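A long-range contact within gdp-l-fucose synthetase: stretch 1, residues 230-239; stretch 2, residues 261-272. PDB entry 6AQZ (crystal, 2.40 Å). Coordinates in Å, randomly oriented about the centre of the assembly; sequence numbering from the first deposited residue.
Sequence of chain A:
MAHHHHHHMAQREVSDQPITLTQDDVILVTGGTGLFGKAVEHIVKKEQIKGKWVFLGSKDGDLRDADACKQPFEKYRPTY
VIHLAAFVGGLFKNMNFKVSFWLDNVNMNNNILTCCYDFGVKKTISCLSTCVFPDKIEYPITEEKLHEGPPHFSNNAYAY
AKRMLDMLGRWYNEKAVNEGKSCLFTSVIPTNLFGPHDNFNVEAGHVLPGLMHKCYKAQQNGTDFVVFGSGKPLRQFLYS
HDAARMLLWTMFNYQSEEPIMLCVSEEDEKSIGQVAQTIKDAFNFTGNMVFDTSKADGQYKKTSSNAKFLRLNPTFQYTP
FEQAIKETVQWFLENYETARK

Stretch 1 (230-239) SGKPLRQFLY
Stretch 2, residues 261-272: MLCVSEEDEKSI

Residues 230-239 and 261-272 of gdp-l-fucose synthetase bury 803 Å² between them, through a short antiparallel β ladder at one end and apolar packing at the other. Leu262 (phi/psi -112/103, m,t) supplies the first contact: its CB lies 4.0 Å from Leu238 CD2, and its carbonyl O is 3.5 Å from that same methyl. Leu238 (t,p) points its CA-to-CB bond toward stretch 2 and is buried, as suits a branched apolar residue here. Cys263 is nearly fully extended (-157/-180, chi1 p), its CA 6.0 Å from Leu238 CA. Val264 (-100/167, chi1 m) turns toward stretch 1 and uses both methyls: CG1 sits 4.0 Å from Leu238 CD1 and 3.6 Å from Phe237 O, while CG2 packs 3.5 Å from Gln236 CG. Gln236 (m, t, chi3 -36°) leaves its backbone sideways, but its end comes nearer, placing NE2 2.9 Å from Val264 O; its aliphatic part covers Val264 while its amide reaches the polar backbone.

From Ser265 to Asp268 the chain turns away from the contact. Backbone hydrogen bonds Asp268 N to Ser265 O (3.1 Å) and Glu269 N to Glu266 O (3.2 Å) hold this turn. Glu269 (-68/127; p, t, chi3 -10°) brings the chain back, its CA 4.6 Å from Gln236 CA and 3.3 Å from Arg235 O in a CA-H...O contact. Its OE2 approaches Leu234 CD1 at 3.7 Å.

Lys270 (-100/148; m, m, t, chi4 -95°) forms the hydrogen-bonded pair with Arg235 (-137/154; m, m, t, chi4 -102°), CA-CA 5.7 Å: Arg235 N donates to Lys270 O (3.0 Å, 170°) and Lys270 N to Arg235 O (3.0 Å, 130°). Both side chains take the same sheet face, and the Arg235 guanidinium folds back so that NH1 donates to Leu234 O at 2.6 Å. Lys270 O also meets the edge of the Phe237 ring, 4.3 Å from CE2. Ser271 (-76/159, chi1 p) faces Leu234 (-101/133; m,t) in the non-hydrogen-bonded pair, CA-CA 4.4 Å, their side chains on the opposite face with Ser271 CB 4.1 Å from Leu234 CD2. Ser271 caps the following helix and weakly bonds Gly231 O through OG (3.5 Å). Gly231, at phi/psi 103/-7, adopts a conformation that calls for glycine. Ile272 (-63/-38; m,t) begins the helix; its N donates to Pro233 O (2.9 Å, 139°), and its CD1 packs 3.9 Å from Pro233 CB.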

# COMPACT_ATOMS: atom_id res chain seq x y z
N SER A 230 -9.96 33.75 1.07
CA SER A 230 -10.00 34.89 1.99
C SER A 230 -8.63 35.25 2.54
O SER A 230 -8.40 36.41 2.92
CB SER A 230 -10.95 34.58 3.14
OG SER A 230 -10.50 33.44 3.87
N GLY A 231 -7.74 34.29 2.71
CA GLY A 231 -6.45 34.59 3.30
C GLY A 231 -6.35 34.15 4.74
O GLY A 231 -5.26 34.24 5.31
N LYS A 232 -7.44 33.69 5.35
CA LYS A 232 -7.40 33.45 6.78
C LYS A 232 -7.00 32.03 7.18
O LYS A 232 -6.64 31.85 8.35
CB LYS A 232 -8.77 33.77 7.40
N PRO A 233 -6.91 31.04 6.28
CA PRO A 233 -6.41 29.73 6.70
C PRO A 233 -4.98 29.79 7.24
O PRO A 233 -4.15 30.57 6.76
CB PRO A 233 -6.49 28.89 5.43
CG PRO A 233 -7.63 29.47 4.70
CD PRO A 233 -7.55 30.93 4.95
N LEU A 234 -4.73 29.00 8.27
CA LEU A 234 -3.45 28.95 8.97
C LEU A 234 -2.65 27.74 8.50
O LEU A 234 -3.19 26.63 8.42
CB LEU A 234 -3.66 28.87 10.49
CG LEU A 234 -4.24 30.12 11.16
CD1 LEU A 234 -4.74 29.77 12.55
CD2 LEU A 234 -3.18 31.19 11.24
N ARG A 235 -1.38 27.95 8.19
CA ARG A 235 -0.52 26.88 7.73
C ARG A 235 0.85 26.99 8.39
O ARG A 235 1.27 28.07 8.78
CB ARG A 235 -0.33 26.91 6.20
CG ARG A 235 -1.59 26.59 5.41
CD ARG A 235 -2.20 25.25 5.80
NE ARG A 235 -3.43 25.01 5.05
CZ ARG A 235 -4.66 25.16 5.53
NH1 ARG A 235 -4.85 25.53 6.79
NH2 ARG A 235 -5.70 24.92 4.75
N GLN A 236 1.52 25.85 8.49
CA GLN A 236 2.91 25.78 8.94
C GLN A 236 3.81 25.70 7.72
O GLN A 236 3.59 24.86 6.84
CB GLN A 236 3.10 24.56 9.84
CG GLN A 236 2.67 24.75 11.28
CD GLN A 236 2.24 23.45 11.96
OE1 GLN A 236 1.63 22.58 11.35
NE2 GLN A 236 2.62 23.31 13.23
N PHE A 237 4.82 26.58 7.65
CA PHE A 237 5.72 26.67 6.50
C PHE A 237 7.16 26.52 6.97
O PHE A 237 7.60 27.25 7.87
CB PHE A 237 5.59 28.01 5.75
CG PHE A 237 4.25 28.20 5.06
CD1 PHE A 237 4.00 27.59 3.84
CD2 PHE A 237 3.25 28.96 5.65
CE1 PHE A 237 2.79 27.76 3.21
CE2 PHE A 237 2.04 29.14 5.03
CZ PHE A 237 1.80 28.53 3.81
N LEU A 238 7.90 25.60 6.35
CA LEU A 238 9.26 25.29 6.77
C LEU A 238 10.23 25.66 5.66
O LEU A 238 10.12 25.13 4.55
CB LEU A 238 9.42 23.82 7.16
CG LEU A 238 10.79 23.41 7.71
CD1 LEU A 238 11.11 24.24 8.98
CD2 LEU A 238 10.81 21.91 8.01
N TYR A 239 11.17 26.56 5.96
CA TYR A 239 12.22 26.93 5.02
C TYR A 239 13.06 25.71 4.65
O TYR A 239 13.55 25.00 5.53
CB TYR A 239 13.11 28.01 5.64
CG TYR A 239 14.11 28.68 4.71
CD1 TYR A 239 13.84 28.81 3.35
CD2 TYR A 239 15.29 29.21 5.20
CE1 TYR A 239 14.75 29.43 2.50
CE2 TYR A 239 16.21 29.85 4.37
CZ TYR A 239 15.93 29.96 3.01
OH TYR A 239 16.83 30.58 2.17
N MET A 261 8.58 14.10 12.42
CA MET A 261 8.10 15.25 11.68
C MET A 261 9.08 16.41 11.68
O MET A 261 9.73 16.71 12.69
CB MET A 261 6.76 15.67 12.19
CG MET A 261 5.85 14.70 11.57
SD MET A 261 4.31 15.42 11.20
CE MET A 261 3.53 14.89 12.73
N LEU A 262 9.18 17.06 10.53
CA LEU A 262 9.96 18.29 10.37
C LEU A 262 8.96 19.41 10.11
O LEU A 262 8.44 19.53 8.99
CB LEU A 262 10.95 18.14 9.23
CG LEU A 262 11.87 16.92 9.19
CD1 LEU A 262 12.92 17.06 8.05
CD2 LEU A 262 12.54 16.67 10.52
N CYS A 263 8.68 20.22 11.12
CA CYS A 263 7.76 21.33 10.96
C CYS A 263 8.06 22.36 12.03
O CYS A 263 8.99 22.23 12.82
CB CYS A 263 6.30 20.88 11.03
SG CYS A 263 5.81 20.31 12.65
N VAL A 264 7.28 23.44 12.01
CA VAL A 264 7.43 24.51 12.95
C VAL A 264 6.38 24.33 14.04
O VAL A 264 5.44 23.56 13.90
CB VAL A 264 7.31 25.89 12.27
CG1 VAL A 264 8.33 26.02 11.16
CG2 VAL A 264 5.91 26.05 11.72
N SER A 265 6.54 25.06 15.13
CA SER A 265 5.58 25.00 16.23
C SER A 265 4.25 25.59 15.79
O SER A 265 4.14 26.26 14.75
CB SER A 265 6.11 25.75 17.45
OG SER A 265 6.02 27.15 17.24
N GLU A 266 3.22 25.34 16.59
CA GLU A 266 1.91 25.91 16.29
C GLU A 266 1.95 27.43 16.37
O GLU A 266 1.23 28.10 15.62
CB GLU A 266 0.84 25.34 17.22
CG GLU A 266 -0.58 25.75 16.87
CD GLU A 266 -1.63 24.94 17.62
OE1 GLU A 266 -1.31 23.82 18.07
OE2 GLU A 266 -2.78 25.43 17.76
N GLU A 267 2.76 27.99 17.28
CA GLU A 267 2.85 29.44 17.37
C GLU A 267 3.38 30.07 16.08
O GLU A 267 3.00 31.20 15.75
CB GLU A 267 3.75 29.85 18.55
N ASP A 268 4.19 29.35 15.32
CA ASP A 268 4.81 29.89 14.12
C ASP A 268 3.95 29.73 12.87
O ASP A 268 4.43 30.00 11.77
CB ASP A 268 6.20 29.27 13.91
CG ASP A 268 7.21 29.73 14.95
OD1 ASP A 268 7.06 30.84 15.48
OD2 ASP A 268 8.17 28.97 15.23
N GLU A 269 2.72 29.25 13.01
CA GLU A 269 1.83 29.13 11.86
C GLU A 269 1.44 30.52 11.34
O GLU A 269 1.08 31.41 12.12
CB GLU A 269 0.59 28.31 12.23
CG GLU A 269 -0.35 29.02 13.18
CD GLU A 269 -1.31 28.07 13.84
OE1 GLU A 269 -1.35 26.89 13.41
OE2 GLU A 269 -2.01 28.50 14.78
N LYS A 270 1.63 30.75 10.05
CA LYS A 270 1.23 32.00 9.42
C LYS A 270 -0.10 31.86 8.67
O LYS A 270 -0.42 30.81 8.12
CB LYS A 270 2.34 32.50 8.49
CG LYS A 270 3.67 32.83 9.19
CD LYS A 270 3.48 33.77 10.37
CE LYS A 270 4.81 34.42 10.81
NZ LYS A 270 5.49 33.72 11.95
N SER A 271 -0.88 32.94 8.64
CA SER A 271 -2.06 32.90 7.79
C SER A 271 -1.66 33.07 6.33
O SER A 271 -0.59 33.59 6.00
CB SER A 271 -3.04 34.00 8.20
OG SER A 271 -2.74 35.21 7.53
N ILE A 272 -2.54 32.64 5.43
CA ILE A 272 -2.21 32.72 4.01
C ILE A 272 -2.03 34.18 3.59
O ILE A 272 -1.17 34.49 2.75
CB ILE A 272 -3.26 31.97 3.18
CG1 ILE A 272 -2.87 30.49 3.10
CG2 ILE A 272 -3.36 32.55 1.77
CD1 ILE A 272 -3.99 29.58 2.58